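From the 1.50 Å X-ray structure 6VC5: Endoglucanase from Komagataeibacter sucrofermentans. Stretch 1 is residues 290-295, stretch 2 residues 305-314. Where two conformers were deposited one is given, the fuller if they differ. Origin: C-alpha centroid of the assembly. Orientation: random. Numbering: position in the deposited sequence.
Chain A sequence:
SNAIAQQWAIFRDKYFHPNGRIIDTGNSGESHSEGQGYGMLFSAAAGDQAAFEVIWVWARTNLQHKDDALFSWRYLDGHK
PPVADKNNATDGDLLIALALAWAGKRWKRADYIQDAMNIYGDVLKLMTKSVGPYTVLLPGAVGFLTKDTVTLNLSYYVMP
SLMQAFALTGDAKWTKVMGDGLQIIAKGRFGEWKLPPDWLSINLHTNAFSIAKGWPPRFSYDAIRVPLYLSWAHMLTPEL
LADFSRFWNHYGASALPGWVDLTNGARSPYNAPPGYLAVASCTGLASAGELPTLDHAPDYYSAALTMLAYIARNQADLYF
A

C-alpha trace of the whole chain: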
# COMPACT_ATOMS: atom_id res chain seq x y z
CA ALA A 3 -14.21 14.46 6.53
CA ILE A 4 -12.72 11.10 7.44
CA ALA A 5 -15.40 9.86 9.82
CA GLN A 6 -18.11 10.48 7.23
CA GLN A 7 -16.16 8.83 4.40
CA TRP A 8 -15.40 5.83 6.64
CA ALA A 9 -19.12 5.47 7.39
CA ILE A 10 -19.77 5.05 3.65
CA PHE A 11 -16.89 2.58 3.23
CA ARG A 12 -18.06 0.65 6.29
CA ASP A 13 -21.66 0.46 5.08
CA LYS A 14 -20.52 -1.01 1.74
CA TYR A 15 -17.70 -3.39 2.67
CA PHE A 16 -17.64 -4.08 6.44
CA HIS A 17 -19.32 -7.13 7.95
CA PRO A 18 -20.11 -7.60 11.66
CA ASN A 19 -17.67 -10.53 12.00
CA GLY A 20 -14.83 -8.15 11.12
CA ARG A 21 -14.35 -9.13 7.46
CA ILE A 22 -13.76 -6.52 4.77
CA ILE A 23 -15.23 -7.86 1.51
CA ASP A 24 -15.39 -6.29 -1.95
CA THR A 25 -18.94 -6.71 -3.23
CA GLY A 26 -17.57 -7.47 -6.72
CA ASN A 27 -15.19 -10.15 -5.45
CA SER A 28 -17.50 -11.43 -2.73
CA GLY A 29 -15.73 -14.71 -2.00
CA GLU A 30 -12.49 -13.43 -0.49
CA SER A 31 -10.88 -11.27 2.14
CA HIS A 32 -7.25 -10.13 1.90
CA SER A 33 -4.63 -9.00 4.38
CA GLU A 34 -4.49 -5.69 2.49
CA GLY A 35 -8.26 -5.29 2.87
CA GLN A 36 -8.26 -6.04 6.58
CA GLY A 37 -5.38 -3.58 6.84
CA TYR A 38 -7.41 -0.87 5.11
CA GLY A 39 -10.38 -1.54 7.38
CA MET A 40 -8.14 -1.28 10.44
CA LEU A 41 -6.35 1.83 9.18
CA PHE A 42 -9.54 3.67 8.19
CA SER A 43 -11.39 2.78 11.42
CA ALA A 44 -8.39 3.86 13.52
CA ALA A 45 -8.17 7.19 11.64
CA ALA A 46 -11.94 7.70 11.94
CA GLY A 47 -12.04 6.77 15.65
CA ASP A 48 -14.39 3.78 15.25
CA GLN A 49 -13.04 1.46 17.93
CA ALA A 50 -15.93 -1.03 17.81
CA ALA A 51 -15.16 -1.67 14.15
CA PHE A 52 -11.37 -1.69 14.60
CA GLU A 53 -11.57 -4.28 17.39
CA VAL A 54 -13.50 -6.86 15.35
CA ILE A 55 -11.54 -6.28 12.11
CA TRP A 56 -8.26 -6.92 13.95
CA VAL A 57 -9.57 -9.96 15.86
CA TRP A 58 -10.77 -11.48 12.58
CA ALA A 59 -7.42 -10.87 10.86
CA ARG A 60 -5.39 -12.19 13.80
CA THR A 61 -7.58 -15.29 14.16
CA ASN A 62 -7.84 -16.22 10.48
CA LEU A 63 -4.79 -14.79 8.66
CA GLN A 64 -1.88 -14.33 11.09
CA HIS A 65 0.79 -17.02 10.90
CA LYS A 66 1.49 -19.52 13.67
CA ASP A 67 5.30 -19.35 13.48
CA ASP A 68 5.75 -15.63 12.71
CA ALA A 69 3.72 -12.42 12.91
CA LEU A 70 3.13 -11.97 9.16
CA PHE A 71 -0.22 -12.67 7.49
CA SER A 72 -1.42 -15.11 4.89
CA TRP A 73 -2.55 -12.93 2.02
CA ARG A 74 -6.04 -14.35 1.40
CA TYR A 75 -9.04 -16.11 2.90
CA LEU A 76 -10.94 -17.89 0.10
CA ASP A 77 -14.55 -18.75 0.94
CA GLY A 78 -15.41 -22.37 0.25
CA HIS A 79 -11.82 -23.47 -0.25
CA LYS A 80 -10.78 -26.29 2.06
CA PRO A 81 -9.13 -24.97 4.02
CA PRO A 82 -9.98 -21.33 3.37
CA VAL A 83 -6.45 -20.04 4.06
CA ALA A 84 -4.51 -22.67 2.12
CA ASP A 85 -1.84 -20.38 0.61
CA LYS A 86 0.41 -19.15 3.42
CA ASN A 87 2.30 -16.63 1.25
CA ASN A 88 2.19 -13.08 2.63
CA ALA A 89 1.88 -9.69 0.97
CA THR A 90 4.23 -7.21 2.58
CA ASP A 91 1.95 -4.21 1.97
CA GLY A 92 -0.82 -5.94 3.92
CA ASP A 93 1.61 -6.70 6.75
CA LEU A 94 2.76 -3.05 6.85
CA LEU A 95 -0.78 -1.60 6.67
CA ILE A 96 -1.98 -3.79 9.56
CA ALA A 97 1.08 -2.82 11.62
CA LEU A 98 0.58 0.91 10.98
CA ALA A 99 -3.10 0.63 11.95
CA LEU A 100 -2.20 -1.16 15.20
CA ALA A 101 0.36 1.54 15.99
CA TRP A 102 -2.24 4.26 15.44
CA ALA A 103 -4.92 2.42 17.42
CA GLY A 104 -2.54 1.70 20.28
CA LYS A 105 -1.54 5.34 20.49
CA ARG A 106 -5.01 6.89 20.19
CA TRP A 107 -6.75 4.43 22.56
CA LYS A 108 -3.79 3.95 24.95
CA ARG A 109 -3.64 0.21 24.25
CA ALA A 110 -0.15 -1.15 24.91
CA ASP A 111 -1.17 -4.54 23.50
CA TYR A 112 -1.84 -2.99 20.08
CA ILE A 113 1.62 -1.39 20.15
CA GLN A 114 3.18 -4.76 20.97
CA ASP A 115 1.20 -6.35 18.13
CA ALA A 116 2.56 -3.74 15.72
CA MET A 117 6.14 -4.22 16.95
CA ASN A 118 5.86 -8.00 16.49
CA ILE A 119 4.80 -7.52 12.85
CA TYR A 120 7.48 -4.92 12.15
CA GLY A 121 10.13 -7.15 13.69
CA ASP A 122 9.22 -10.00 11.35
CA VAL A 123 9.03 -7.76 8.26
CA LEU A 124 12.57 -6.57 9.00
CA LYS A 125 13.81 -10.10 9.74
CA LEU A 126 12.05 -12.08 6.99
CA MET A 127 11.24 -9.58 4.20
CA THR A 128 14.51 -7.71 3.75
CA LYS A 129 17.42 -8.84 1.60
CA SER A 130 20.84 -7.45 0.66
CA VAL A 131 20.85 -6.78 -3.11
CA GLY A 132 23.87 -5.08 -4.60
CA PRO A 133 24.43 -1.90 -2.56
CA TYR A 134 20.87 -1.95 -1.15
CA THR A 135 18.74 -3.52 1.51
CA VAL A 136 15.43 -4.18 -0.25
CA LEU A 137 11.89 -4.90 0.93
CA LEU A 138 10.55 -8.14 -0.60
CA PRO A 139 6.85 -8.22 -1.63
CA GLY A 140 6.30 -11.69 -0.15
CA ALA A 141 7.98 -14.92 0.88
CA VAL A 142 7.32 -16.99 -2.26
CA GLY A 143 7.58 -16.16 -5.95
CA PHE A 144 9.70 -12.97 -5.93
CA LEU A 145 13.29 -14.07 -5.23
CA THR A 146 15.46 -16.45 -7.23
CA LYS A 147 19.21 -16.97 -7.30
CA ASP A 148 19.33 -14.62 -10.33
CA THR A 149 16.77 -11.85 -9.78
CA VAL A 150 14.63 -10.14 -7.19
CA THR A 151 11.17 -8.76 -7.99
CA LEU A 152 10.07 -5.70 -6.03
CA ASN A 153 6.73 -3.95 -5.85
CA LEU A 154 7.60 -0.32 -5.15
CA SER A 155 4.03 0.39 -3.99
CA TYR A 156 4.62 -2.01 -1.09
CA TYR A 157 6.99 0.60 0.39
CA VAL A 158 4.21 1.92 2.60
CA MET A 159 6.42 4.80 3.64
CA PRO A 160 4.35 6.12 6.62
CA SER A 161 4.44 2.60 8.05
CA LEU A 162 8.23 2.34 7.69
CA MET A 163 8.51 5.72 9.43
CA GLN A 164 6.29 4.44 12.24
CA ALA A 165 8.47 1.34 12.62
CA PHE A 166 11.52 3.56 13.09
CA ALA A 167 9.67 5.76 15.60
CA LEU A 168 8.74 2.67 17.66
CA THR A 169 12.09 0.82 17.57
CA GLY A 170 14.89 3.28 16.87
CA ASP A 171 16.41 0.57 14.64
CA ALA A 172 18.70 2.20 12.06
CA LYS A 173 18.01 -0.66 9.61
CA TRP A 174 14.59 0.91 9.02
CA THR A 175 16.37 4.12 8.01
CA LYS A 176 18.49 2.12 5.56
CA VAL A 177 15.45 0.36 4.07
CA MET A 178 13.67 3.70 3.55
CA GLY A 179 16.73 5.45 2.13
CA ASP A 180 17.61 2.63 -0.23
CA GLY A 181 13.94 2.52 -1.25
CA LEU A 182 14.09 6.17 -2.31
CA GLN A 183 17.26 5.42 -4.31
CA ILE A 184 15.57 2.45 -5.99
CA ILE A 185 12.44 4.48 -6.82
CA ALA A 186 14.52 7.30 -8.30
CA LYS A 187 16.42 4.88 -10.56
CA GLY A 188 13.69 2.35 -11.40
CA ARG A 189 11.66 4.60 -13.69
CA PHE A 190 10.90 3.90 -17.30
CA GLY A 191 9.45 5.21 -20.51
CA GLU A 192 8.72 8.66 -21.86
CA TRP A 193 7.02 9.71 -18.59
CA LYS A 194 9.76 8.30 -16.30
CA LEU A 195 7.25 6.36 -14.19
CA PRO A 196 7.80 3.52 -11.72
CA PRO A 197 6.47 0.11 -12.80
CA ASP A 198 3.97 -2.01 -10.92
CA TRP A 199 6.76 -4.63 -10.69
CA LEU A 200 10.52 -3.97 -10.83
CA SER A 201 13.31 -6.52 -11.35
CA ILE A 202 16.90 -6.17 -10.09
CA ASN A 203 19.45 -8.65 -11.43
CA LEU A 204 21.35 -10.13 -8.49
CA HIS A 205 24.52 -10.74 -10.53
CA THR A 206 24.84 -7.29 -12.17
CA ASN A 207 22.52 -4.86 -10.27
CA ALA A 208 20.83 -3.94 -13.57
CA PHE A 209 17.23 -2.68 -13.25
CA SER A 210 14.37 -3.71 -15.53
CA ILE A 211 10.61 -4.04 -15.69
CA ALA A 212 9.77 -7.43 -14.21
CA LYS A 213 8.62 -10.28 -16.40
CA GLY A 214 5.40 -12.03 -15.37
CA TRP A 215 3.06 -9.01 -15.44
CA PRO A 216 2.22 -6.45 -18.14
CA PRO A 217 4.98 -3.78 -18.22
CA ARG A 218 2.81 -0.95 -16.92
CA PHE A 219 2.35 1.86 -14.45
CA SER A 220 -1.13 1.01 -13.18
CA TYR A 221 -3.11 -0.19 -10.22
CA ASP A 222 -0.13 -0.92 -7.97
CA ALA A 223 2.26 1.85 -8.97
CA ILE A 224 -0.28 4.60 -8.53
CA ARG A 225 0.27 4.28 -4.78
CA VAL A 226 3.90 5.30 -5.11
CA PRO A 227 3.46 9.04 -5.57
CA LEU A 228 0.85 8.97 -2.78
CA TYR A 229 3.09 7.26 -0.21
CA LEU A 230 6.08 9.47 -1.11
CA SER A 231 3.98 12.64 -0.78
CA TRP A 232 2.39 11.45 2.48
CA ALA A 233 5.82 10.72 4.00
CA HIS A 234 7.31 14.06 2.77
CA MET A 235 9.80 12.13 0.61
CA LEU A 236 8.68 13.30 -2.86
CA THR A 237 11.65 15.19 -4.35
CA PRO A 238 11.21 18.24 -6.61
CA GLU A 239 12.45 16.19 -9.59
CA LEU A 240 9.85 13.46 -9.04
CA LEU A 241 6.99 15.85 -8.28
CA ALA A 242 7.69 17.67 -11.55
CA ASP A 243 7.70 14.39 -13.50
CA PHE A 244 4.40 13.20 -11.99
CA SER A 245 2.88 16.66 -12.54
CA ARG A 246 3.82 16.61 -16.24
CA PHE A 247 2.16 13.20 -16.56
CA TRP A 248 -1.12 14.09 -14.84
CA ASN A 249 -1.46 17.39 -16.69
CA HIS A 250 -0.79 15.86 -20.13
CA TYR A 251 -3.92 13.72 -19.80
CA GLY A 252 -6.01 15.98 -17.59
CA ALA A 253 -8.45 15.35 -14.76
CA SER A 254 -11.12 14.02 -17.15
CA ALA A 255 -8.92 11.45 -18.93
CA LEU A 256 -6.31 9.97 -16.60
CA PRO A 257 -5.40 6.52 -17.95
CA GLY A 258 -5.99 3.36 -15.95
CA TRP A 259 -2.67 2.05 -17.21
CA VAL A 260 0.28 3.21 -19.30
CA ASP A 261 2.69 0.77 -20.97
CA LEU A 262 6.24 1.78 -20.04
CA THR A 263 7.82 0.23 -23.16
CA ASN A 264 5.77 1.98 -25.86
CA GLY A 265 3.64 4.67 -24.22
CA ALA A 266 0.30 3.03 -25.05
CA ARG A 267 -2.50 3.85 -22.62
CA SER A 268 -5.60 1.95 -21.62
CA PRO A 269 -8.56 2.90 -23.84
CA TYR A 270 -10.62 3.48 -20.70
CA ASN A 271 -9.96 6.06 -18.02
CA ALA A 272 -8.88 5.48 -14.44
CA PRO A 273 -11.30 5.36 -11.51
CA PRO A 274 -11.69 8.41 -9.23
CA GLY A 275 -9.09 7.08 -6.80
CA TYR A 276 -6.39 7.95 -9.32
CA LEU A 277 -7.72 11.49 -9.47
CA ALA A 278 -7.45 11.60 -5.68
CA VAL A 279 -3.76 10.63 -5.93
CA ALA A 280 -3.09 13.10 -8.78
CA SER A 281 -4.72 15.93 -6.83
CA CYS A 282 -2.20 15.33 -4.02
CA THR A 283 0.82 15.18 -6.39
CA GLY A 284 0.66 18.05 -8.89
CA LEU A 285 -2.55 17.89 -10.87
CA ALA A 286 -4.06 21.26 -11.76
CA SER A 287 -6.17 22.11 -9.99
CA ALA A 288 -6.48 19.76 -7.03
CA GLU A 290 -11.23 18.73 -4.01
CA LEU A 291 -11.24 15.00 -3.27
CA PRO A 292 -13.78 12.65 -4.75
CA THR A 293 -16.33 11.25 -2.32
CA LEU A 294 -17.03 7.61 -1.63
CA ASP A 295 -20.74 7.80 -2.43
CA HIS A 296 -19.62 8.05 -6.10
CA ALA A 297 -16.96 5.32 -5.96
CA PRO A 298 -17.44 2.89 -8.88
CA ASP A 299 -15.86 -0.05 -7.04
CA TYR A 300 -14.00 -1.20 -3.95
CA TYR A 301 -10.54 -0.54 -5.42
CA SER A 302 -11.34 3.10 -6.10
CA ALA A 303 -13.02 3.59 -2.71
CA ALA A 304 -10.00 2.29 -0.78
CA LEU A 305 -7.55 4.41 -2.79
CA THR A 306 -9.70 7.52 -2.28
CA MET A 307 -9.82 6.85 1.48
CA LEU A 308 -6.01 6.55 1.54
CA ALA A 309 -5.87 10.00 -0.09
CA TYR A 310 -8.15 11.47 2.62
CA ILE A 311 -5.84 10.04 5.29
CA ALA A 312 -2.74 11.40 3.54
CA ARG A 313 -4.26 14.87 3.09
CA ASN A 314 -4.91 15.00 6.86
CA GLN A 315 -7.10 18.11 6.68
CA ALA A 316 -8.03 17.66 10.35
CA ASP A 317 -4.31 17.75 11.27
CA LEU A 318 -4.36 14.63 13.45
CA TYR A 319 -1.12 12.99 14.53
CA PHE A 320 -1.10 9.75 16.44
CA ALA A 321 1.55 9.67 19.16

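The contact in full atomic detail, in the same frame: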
# COMPACT_ATOMS: atom_id res chain seq x y z
N GLU A 290 -10.94 19.42 -5.26
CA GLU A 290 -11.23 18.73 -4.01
C GLU A 290 -11.52 17.21 -4.15
O GLU A 290 -12.11 16.78 -5.11
CB GLU A 290 -12.32 19.47 -3.28
CG GLU A 290 -13.65 18.79 -3.12
CD GLU A 290 -13.98 18.67 -1.69
OE1 GLU A 290 -14.53 17.63 -1.29
OE2 GLU A 290 -13.67 19.63 -0.94
N LEU A 291 -11.16 16.43 -3.14
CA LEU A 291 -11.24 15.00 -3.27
C LEU A 291 -12.61 14.45 -3.62
O LEU A 291 -13.63 14.87 -3.20
CB LEU A 291 -10.70 14.31 -2.02
CG LEU A 291 -9.21 14.46 -1.68
CD1 LEU A 291 -8.89 13.77 -0.37
CD2 LEU A 291 -8.27 13.96 -2.76
N PRO A 292 -12.57 13.38 -4.40
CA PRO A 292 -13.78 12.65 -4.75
C PRO A 292 -14.38 12.09 -3.47
O PRO A 292 -13.68 11.97 -2.50
CB PRO A 292 -13.28 11.49 -5.63
CG PRO A 292 -11.93 11.87 -6.08
CD PRO A 292 -11.39 12.92 -5.17
N THR A 293 -15.68 11.83 -3.47
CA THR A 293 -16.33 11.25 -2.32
C THR A 293 -16.78 9.81 -2.55
O THR A 293 -17.05 9.42 -3.64
CB THR A 293 -17.52 12.08 -1.85
OG1 THR A 293 -18.36 12.35 -2.97
CG2 THR A 293 -17.04 13.40 -1.25
N LEU A 294 -16.83 9.04 -1.49
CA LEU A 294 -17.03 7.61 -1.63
C LEU A 294 -18.43 7.22 -2.07
O LEU A 294 -18.63 6.10 -2.55
CB LEU A 294 -16.68 6.88 -0.34
CG LEU A 294 -15.27 6.28 -0.36
CD1 LEU A 294 -14.22 7.38 -0.40
CD2 LEU A 294 -15.09 5.40 0.86
N ASP A 295 -19.42 8.11 -1.92
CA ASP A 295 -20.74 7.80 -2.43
C ASP A 295 -20.77 7.70 -3.96
O ASP A 295 -21.75 7.20 -4.51
CB ASP A 295 -21.78 8.80 -1.94
CG ASP A 295 -21.44 10.23 -2.32
OD1 ASP A 295 -20.31 10.67 -2.03
OD2 ASP A 295 -22.30 10.91 -2.92
N LEU A 305 -8.60 3.47 -2.41
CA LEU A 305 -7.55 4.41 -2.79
C LEU A 305 -7.94 5.85 -2.44
O LEU A 305 -7.10 6.64 -1.98
CB LEU A 305 -7.24 4.26 -4.28
CG LEU A 305 -6.10 5.11 -4.85
CD1 LEU A 305 -4.77 4.83 -4.16
CD2 LEU A 305 -5.98 4.83 -6.34
N THR A 306 -9.21 6.20 -2.65
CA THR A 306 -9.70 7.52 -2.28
C THR A 306 -9.59 7.74 -0.77
O THR A 306 -9.13 8.79 -0.32
CB THR A 306 -11.14 7.67 -2.77
OG1 THR A 306 -11.17 7.53 -4.20
CG2 THR A 306 -11.71 9.06 -2.40
N MET A 307 -9.97 6.73 0.03
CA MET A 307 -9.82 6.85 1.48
C MET A 307 -8.37 7.07 1.88
O MET A 307 -8.08 7.90 2.76
CB MET A 307 -10.36 5.61 2.18
CG MET A 307 -11.85 5.52 2.33
SD MET A 307 -12.63 6.67 3.51
CE MET A 307 -11.31 7.37 4.51
N LEU A 308 -7.43 6.34 1.26
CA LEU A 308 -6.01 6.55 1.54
C LEU A 308 -5.61 8.00 1.27
O LEU A 308 -4.83 8.59 2.02
CB LEU A 308 -5.20 5.61 0.65
CG LEU A 308 -4.87 4.16 0.97
CD1 LEU A 308 -4.03 3.95 2.23
CD2 LEU A 308 -6.14 3.30 0.98
N ALA A 309 -6.16 8.59 0.20
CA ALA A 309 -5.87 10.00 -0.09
C ALA A 309 -6.41 10.95 0.98
O ALA A 309 -5.75 11.94 1.31
CB ALA A 309 -6.42 10.37 -1.46
N TYR A 310 -7.61 10.68 1.51
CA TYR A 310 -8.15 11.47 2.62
C TYR A 310 -7.23 11.41 3.83
O TYR A 310 -6.99 12.42 4.49
CB TYR A 310 -9.54 10.97 3.02
CG TYR A 310 -10.67 11.56 2.22
CD1 TYR A 310 -11.26 12.77 2.61
CD2 TYR A 310 -11.16 10.92 1.10
CE1 TYR A 310 -12.30 13.32 1.87
CE2 TYR A 310 -12.20 11.47 0.36
CZ TYR A 310 -12.76 12.66 0.75
OH TYR A 310 -13.79 13.19 -0.00
N ILE A 311 -6.71 10.21 4.13
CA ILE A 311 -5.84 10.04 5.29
C ILE A 311 -4.52 10.77 5.07
O ILE A 311 -4.01 11.44 5.98
CB ILE A 311 -5.67 8.54 5.61
CG1 ILE A 311 -7.02 7.99 6.07
CG2 ILE A 311 -4.61 8.32 6.70
CD1 ILE A 311 -7.05 6.50 6.23
N ALA A 312 -3.98 10.69 3.85
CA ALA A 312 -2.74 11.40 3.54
C ALA A 312 -2.91 12.92 3.58
O ALA A 312 -2.03 13.63 4.07
CB ALA A 312 -2.23 10.95 2.17
N ARG A 313 -4.03 13.43 3.07
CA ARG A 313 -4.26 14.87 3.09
C ARG A 313 -4.28 15.40 4.52
O ARG A 313 -3.76 16.49 4.79
CB ARG A 313 -5.57 15.20 2.39
CG ARG A 313 -5.81 16.69 2.20
CD ARG A 313 -7.15 16.95 1.51
NE ARG A 313 -8.29 16.55 2.33
CZ ARG A 313 -9.56 16.75 2.01
NH1 ARG A 313 -9.87 17.36 0.87
NH2 ARG A 313 -10.52 16.34 2.82
N ASN A 314 -4.90 14.66 5.44
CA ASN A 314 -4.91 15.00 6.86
C ASN A 314 -5.40 16.43 7.12
O ASN A 314 -4.77 17.21 7.84
CB ASN A 314 -3.55 14.73 7.49
CG ASN A 314 -3.59 14.78 9.00
OD1 ASN A 314 -4.66 14.63 9.60
ND2 ASN A 314 -2.44 15.00 9.62

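The contact buries 442 Å², both sides summed, where the extended segment 291-293 and Leu294, where a 3-10 segment begins, lie against one side of helix 305-313. Its main bump is Leu291, whose CA-to-CB bond points toward the helix and which gives up 104 Å², the largest share. With chi1 m and chi2 t, its branched end enters the hollow between Ala309, Tyr310 and Arg313. CD1 lies 3.8 Å from the Tyr310 ring centroid, only 7° off the ring normal, a CH-pi contact over the face; the same CD1 sits over a face of the Arg313 guanidinium, 3.9 Å from Arg313 CZ. The floor is Ala309: Leu291 CD2 comes 4.2 Å from Ala309 CB, a small methyl that leaves the leucine room.

Tyr310 starts sideways, but chi1 m brings its end to the loop. There Tyr310 OH donates the sole hydrogen bond across the contact, 2.8 Å to Pro292 O, which lies near the ring plane. The ring thus offers a face to Leu291 and, at its edge, a hydroxyl to the backbone.

A second bump, Leu294, reaches between Thr306 and Met307: CD1 is 3.6 Å from Thr306 CG2, and CD2 is 3.6 Å from Met307 CG. The Thr306 methyl packs against Leu294 and the Pro292 carbonyl, with Thr306 CG2 3.5 Å from Pro292 O, while its OG1 is hydrogen-bonded elsewhere in the structure. One cost remains: buried Leu291 N has no partner.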